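1-deoxy-D-xylulose 5-phosphate reductoisomerase (Zymomonas mobilis, PDB 1R0K) catalyses the NADPH- and divalent-metal-dependent rearrangement and reduction of 1-deoxy-D-xylulose 5-phosphate to 2-C-methyl-D-erythritol 4-phosphate, the first committed step of the non-mevalonate route to isoprenoids. Local coordinates at the interface of chains A and B. Coordinates in Å, arbitrary orientation; residue numbers count along the deposited sequence, not the author numbering. Chains: chain A/B, 1-deoxy-D-xylulose 5-phosphate reductoisomerase.

Contact 1: the interface of chains A and B. Residues chain A 280-282, 284, 286-287; chain B 169-170, 251, 253-255.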
# COMPACT_ATOMS: atom_id res chain seq x y z
N MET A 280 -4.28 -2.23 15.67
CA MET A 280 -4.16 -1.70 17.02
C MET A 280 -3.20 -0.52 17.05
O MET A 280 -2.35 -0.38 16.18
CB MET A 280 -3.63 -2.79 17.95
CG MET A 280 -2.14 -3.06 17.78
SD MET A 280 -1.54 -4.44 18.77
CE MET A 280 -1.25 -3.64 20.37
N GLU A 281 -3.35 0.31 18.07
CA GLU A 281 -2.48 1.45 18.24
C GLU A 281 -1.13 0.98 18.77
O GLU A 281 -1.06 0.08 19.60
CB GLU A 281 -3.09 2.43 19.26
CG GLU A 281 -4.25 3.23 18.73
CD GLU A 281 -3.93 4.70 18.65
OE1 GLU A 281 -2.77 5.04 18.33
OE2 GLU A 281 -4.84 5.53 18.89
N THR A 282 -0.06 1.58 18.26
CA THR A 282 1.29 1.28 18.74
C THR A 282 1.95 2.65 18.86
O THR A 282 1.52 3.61 18.23
CB THR A 282 2.14 0.42 17.76
OG1 THR A 282 2.53 1.22 16.63
CG2 THR A 282 1.36 -0.80 17.29
N ALA A 284 4.63 3.55 17.67
CA ALA A 284 5.54 3.76 16.55
C ALA A 284 5.35 5.17 15.98
O ALA A 284 4.22 5.64 15.81
CB ALA A 284 5.29 2.71 15.47
N SER A 286 5.04 8.26 13.44
CA SER A 286 4.46 8.42 12.11
C SER A 286 5.54 9.03 11.23
O SER A 286 6.09 10.08 11.57
CB SER A 286 3.23 9.34 12.14
OG SER A 286 2.17 8.74 12.86
N LEU A 287 5.85 8.38 10.12
CA LEU A 287 6.90 8.87 9.22
C LEU A 287 6.61 10.28 8.74
O LEU A 287 5.53 10.56 8.22
CB LEU A 287 7.05 7.93 8.02
CG LEU A 287 8.18 8.31 7.06
CD1 LEU A 287 9.50 8.21 7.80
CD2 LEU A 287 8.18 7.38 5.85
N ARG B 169 -5.23 6.78 10.92
CA ARG B 169 -4.64 7.85 11.71
C ARG B 169 -4.63 9.09 10.83
O ARG B 169 -4.94 10.19 11.28
CB ARG B 169 -3.21 7.51 12.13
CG ARG B 169 -2.47 8.69 12.76
CD ARG B 169 -1.20 8.24 13.42
NE ARG B 169 -1.49 7.42 14.60
CZ ARG B 169 -0.78 6.36 14.96
NH1 ARG B 169 0.26 5.97 14.22
NH2 ARG B 169 -1.10 5.68 16.05
N ARG B 170 -4.26 8.91 9.57
CA ARG B 170 -4.23 10.02 8.63
C ARG B 170 -4.27 9.54 7.18
O ARG B 170 -3.84 8.43 6.87
CB ARG B 170 -2.99 10.89 8.84
CG ARG B 170 -1.67 10.18 8.61
CD ARG B 170 -0.47 11.14 8.46
NE ARG B 170 0.78 10.40 8.53
CZ ARG B 170 1.98 10.87 8.19
NH1 ARG B 170 2.13 12.11 7.73
NH2 ARG B 170 3.04 10.09 8.32
N GLU B 251 -2.27 6.06 6.64
CA GLU B 251 -1.53 5.55 7.78
C GLU B 251 -2.50 4.95 8.78
O GLU B 251 -3.55 5.53 9.07
CB GLU B 251 -0.71 6.64 8.48
CG GLU B 251 0.22 6.06 9.56
CD GLU B 251 0.97 7.12 10.34
OE1 GLU B 251 1.47 8.07 9.72
OE2 GLU B 251 1.06 6.98 11.58
N LEU B 253 -3.28 3.04 12.68
CA LEU B 253 -2.99 3.23 14.10
C LEU B 253 -1.70 2.57 14.58
O LEU B 253 -1.14 2.99 15.59
CB LEU B 253 -4.15 2.69 14.96
CG LEU B 253 -5.57 3.20 14.70
CD1 LEU B 253 -6.52 2.62 15.76
CD2 LEU B 253 -5.61 4.71 14.72
N ASP B 254 -1.24 1.55 13.87
CA ASP B 254 -0.02 0.88 14.27
C ASP B 254 1.24 1.52 13.68
O ASP B 254 2.35 1.06 13.93
CB ASP B 254 -0.06 -0.63 13.93
CG ASP B 254 -0.29 -0.91 12.46
OD1 ASP B 254 0.03 -0.05 11.62
OD2 ASP B 254 -0.77 -2.02 12.15
N GLY B 255 1.06 2.59 12.92
CA GLY B 255 2.18 3.28 12.32
C GLY B 255 2.41 2.90 10.88
O GLY B 255 3.20 3.52 10.17
O HOH W 1 -2.17 -3.36 14.03
O HOH W 2 5.17 5.45 10.37
O HOH W 3 1.83 4.34 15.58

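Contact 2: the interface of chains A and B. Residues chain A 158-159, 259-262, 268, 279; chain B 254-258.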
# COMPACT_ATOMS: atom_id res chain seq x y z
N GLN A 158 1.17 -7.23 4.09
CA GLN A 158 0.19 -6.16 4.14
C GLN A 158 -0.22 -5.65 2.76
O GLN A 158 -1.25 -5.00 2.62
CB GLN A 158 0.71 -4.98 4.98
CG GLN A 158 0.75 -5.28 6.47
CD GLN A 158 0.93 -4.02 7.31
OE1 GLN A 158 0.22 -3.03 7.12
NE2 GLN A 158 1.86 -4.06 8.26
N CYS A 159 0.56 -5.96 1.73
CA CYS A 159 0.25 -5.51 0.37
C CYS A 159 -0.07 -6.67 -0.55
O CYS A 159 -0.28 -6.48 -1.75
CB CYS A 159 1.45 -4.76 -0.21
SG CYS A 159 2.02 -3.35 0.75
N ALA A 259 2.53 -0.56 -1.52
CA ALA A 259 3.73 -0.53 -0.70
C ALA A 259 3.39 -0.25 0.75
O ALA A 259 2.37 0.38 1.06
CB ALA A 259 4.67 0.55 -1.22
N GLN A 260 4.24 -0.73 1.64
CA GLN A 260 4.08 -0.50 3.07
C GLN A 260 5.26 0.38 3.44
O GLN A 260 6.41 0.00 3.21
CB GLN A 260 4.11 -1.82 3.85
CG GLN A 260 3.59 -1.69 5.29
CD GLN A 260 4.65 -1.17 6.26
OE1 GLN A 260 4.34 -0.85 7.42
NE2 GLN A 260 5.89 -1.10 5.81
N ILE A 261 4.97 1.55 3.99
CA ILE A 261 6.00 2.52 4.34
C ILE A 261 5.86 2.90 5.80
O ILE A 261 4.79 2.75 6.39
CB ILE A 261 5.84 3.80 3.48
CG1 ILE A 261 5.67 3.41 2.00
CG2 ILE A 261 7.06 4.72 3.66
CD1 ILE A 261 5.38 4.57 1.07
N GLY A 262 6.94 3.40 6.39
CA GLY A 262 6.88 3.82 7.78
C GLY A 262 8.21 3.98 8.47
O GLY A 262 9.28 3.84 7.86
N THR A 268 5.51 -1.78 14.78
CA THR A 268 4.52 -1.63 13.72
C THR A 268 4.22 -3.01 13.12
O THR A 268 3.07 -3.46 13.15
CB THR A 268 5.02 -0.66 12.61
OG1 THR A 268 5.09 0.67 13.15
CG2 THR A 268 4.05 -0.67 11.43
N ARG A 279 -6.65 -4.00 13.69
CA ARG A 279 -5.51 -3.10 13.77
C ARG A 279 -5.48 -2.53 15.18
O ARG A 279 -6.52 -2.35 15.80
CB ARG A 279 -5.65 -1.95 12.76
CG ARG A 279 -5.46 -2.35 11.30
CD ARG A 279 -3.98 -2.43 10.92
NE ARG A 279 -3.81 -2.78 9.51
CZ ARG A 279 -2.65 -2.73 8.86
NH1 ARG A 279 -1.54 -2.35 9.48
NH2 ARG A 279 -2.60 -3.08 7.58
N ASP B 254 -1.24 1.55 13.87
CA ASP B 254 -0.02 0.88 14.27
C ASP B 254 1.24 1.52 13.68
O ASP B 254 2.35 1.06 13.93
CB ASP B 254 -0.06 -0.63 13.93
CG ASP B 254 -0.29 -0.91 12.46
OD1 ASP B 254 0.03 -0.05 11.62
OD2 ASP B 254 -0.77 -2.02 12.15
N GLY B 255 1.06 2.59 12.92
CA GLY B 255 2.18 3.28 12.32
C GLY B 255 2.41 2.90 10.88
O GLY B 255 3.20 3.52 10.17
N SER B 256 1.71 1.86 10.44
CA SER B 256 1.84 1.38 9.07
C SER B 256 1.22 2.35 8.07
O SER B 256 0.12 2.86 8.26
CB SER B 256 1.19 0.01 8.93
OG SER B 256 1.21 -0.42 7.58
N ILE B 257 1.96 2.63 7.00
CA ILE B 257 1.45 3.51 5.97
C ILE B 257 1.37 2.70 4.69
O ILE B 257 2.38 2.17 4.21
CB ILE B 257 2.37 4.72 5.75
CG1 ILE B 257 2.44 5.56 7.03
CG2 ILE B 257 1.85 5.56 4.59
CD1 ILE B 257 3.48 6.66 6.98
N LEU B 258 0.16 2.57 4.15
CA LEU B 258 -0.03 1.84 2.91
C LEU B 258 -0.12 2.88 1.81
O LEU B 258 -0.83 3.87 1.94
CB LEU B 258 -1.32 1.01 2.96
CG LEU B 258 -1.32 -0.11 4.01
CD1 LEU B 258 -2.60 -0.92 3.91
CD2 LEU B 258 -0.10 -1.00 3.80

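Contact 1: the interface of chains A and B
In this DXR-family homodimer an irregular stretch of chain A, A:Met280 to A:Leu287, lies across the hairpin turn that joins strands 246-252 and 257-261 of chain B and across the two arginines beside it. The tight part is the turn. A:Thr282 and B:Asp254 run alongside each other in parallel, with methyl CG2 of A:Thr282 3.7 Å from CB of B:Asp254. Hydroxyl OG1 of A:Thr282, held between its backbone N and carbonyl carbon (chi1 73°), gives a hydrogen bond from above the carbonyl plane to B:Asp254 O at 2.7 Å. Threonine suits this place because one branch packs while the other bonds. Its backbone N reaches B:Leu253 O, a carbonyl that also accepts from B:Arg169 NH2.

Charge organises the next cluster. B:Glu251, extended beyond CG, stands between both arginines. B:Arg169 NH1 meets B:Glu251 OE2 at 2.9 Å, nearly along the carboxylate's C-O axis, while B:Arg170 grips OE1 side-on through NE and NH2. Hydroxyl OG of A:Ser286 bonds to the syn lone pair of OE2. An alanine in place of B:Glu251 removes the acceptor of A:Ser286 and the anchor of both arginines, whose guanidinium groups would probably drift from their partners across the interface. Fixed by this carboxylate, B:Arg170 turns NH2 in its own plane toward a lone pair of A:Leu287 O. B:Arg169 bends at chi3 (-68°) and has CA of B:Leu253 over one face, toward the rim; its edge offers NH2 to A:Glu281 OE1 at 2.9 Å, a salt bridge whose hydrogen bond is weak, the two planes 47° apart.

The looser side is bridged by water. Water 3 links B:Arg169 NH1, at 2.6 Å, with the carbonyls of A:Thr282 and A:Ala284. Another water lies 2.7 Å from carboxylate OD2 of B:Asp254 and joins it to A:Met280 N, and a third spans A:Leu287 N and B:Gly255 O.

Contact 2: the interface of chains A and B
The guanidinium of A:Arg279 is used along its edge: carboxamide oxygen OE1 of A:Gln158 and the carboxylate of B:Asp254 both lie there, in its plane. NH1 and NH2 grip that oxygen end-on, approaching from above the amide plane, with NH2 at 2.9 Å from A:Gln158 OE1. NH1 also reaches across the dimer interface to the syn lone pair of B:Asp254 OD2 at 2.8 Å, a salt bridge in which the guanidinium and carboxylate planes stand 59° apart. Arginine suits this corner because one flat, many-handed group can hold a neighbour of its own chain and an acid of the other. A bend at chi2 (-82°) shapes its chain for this approach. The other carboxylate oxygen, OD1, takes the backbone N of B:Ser256 nearly along its C-O axis, so the acid steadies the turn as well.

Hydroxyl OG of B:Ser256, anti to its backbone N (chi1 175°), enters between two chain A glutamines. It lies 2.8 Å from A:Gln158 OE1, which thus accepts from B:Ser256 OG as well as from both arginine nitrogens, a load likely to polarise the amide. The same hydroxyl is 3.2 Å from A:Gln260 OE1, placed in the amide plane on a lone pair; its one proton must be shared by the two glutamine oxygens or alternate between them. A small serine brings a donor here without bulk.

Beside this polar group, strands 257-261 of both chains pair antiparallel across the two-fold interface. A:Ile261 N points almost straight at B:Ile257 O (2.7 Å), and B:Ile257 N returns the bond to A:Ile261 O. Beta-branched isoleucines suit such extended backbone. B:Leu258 crosses A:Gln260 obliquely, its CD2 4.0 Å from CG of the glutamine.

From helix 267-275, A:Thr268 sets methyl CG2 against CA of B:Ser256 at 3.8 Å, while hydroxyl OG1 binds B:Asp254 O at 2.9 Å in the carbonyl plane.

Contact 1 and contact 2 are neighbouring patches of one two-fold interface, the centres of their C-alpha atoms about 8 Å apart, and each has a twin with the chains exchanged. They share B:Asp254 and B:Gly255, in the turn between strands 246-252 and 257-261 of chain B. Both draw on the loop after helix 267-275 of chain A, contact 2 through A:Arg279; contact 2 adds helix 151-159, strand 257-261 and helix 267-275. The turn is therefore clasped by several segments of the partner, and the paired strands continue a sheet between subunits, which suits a stable homodimer.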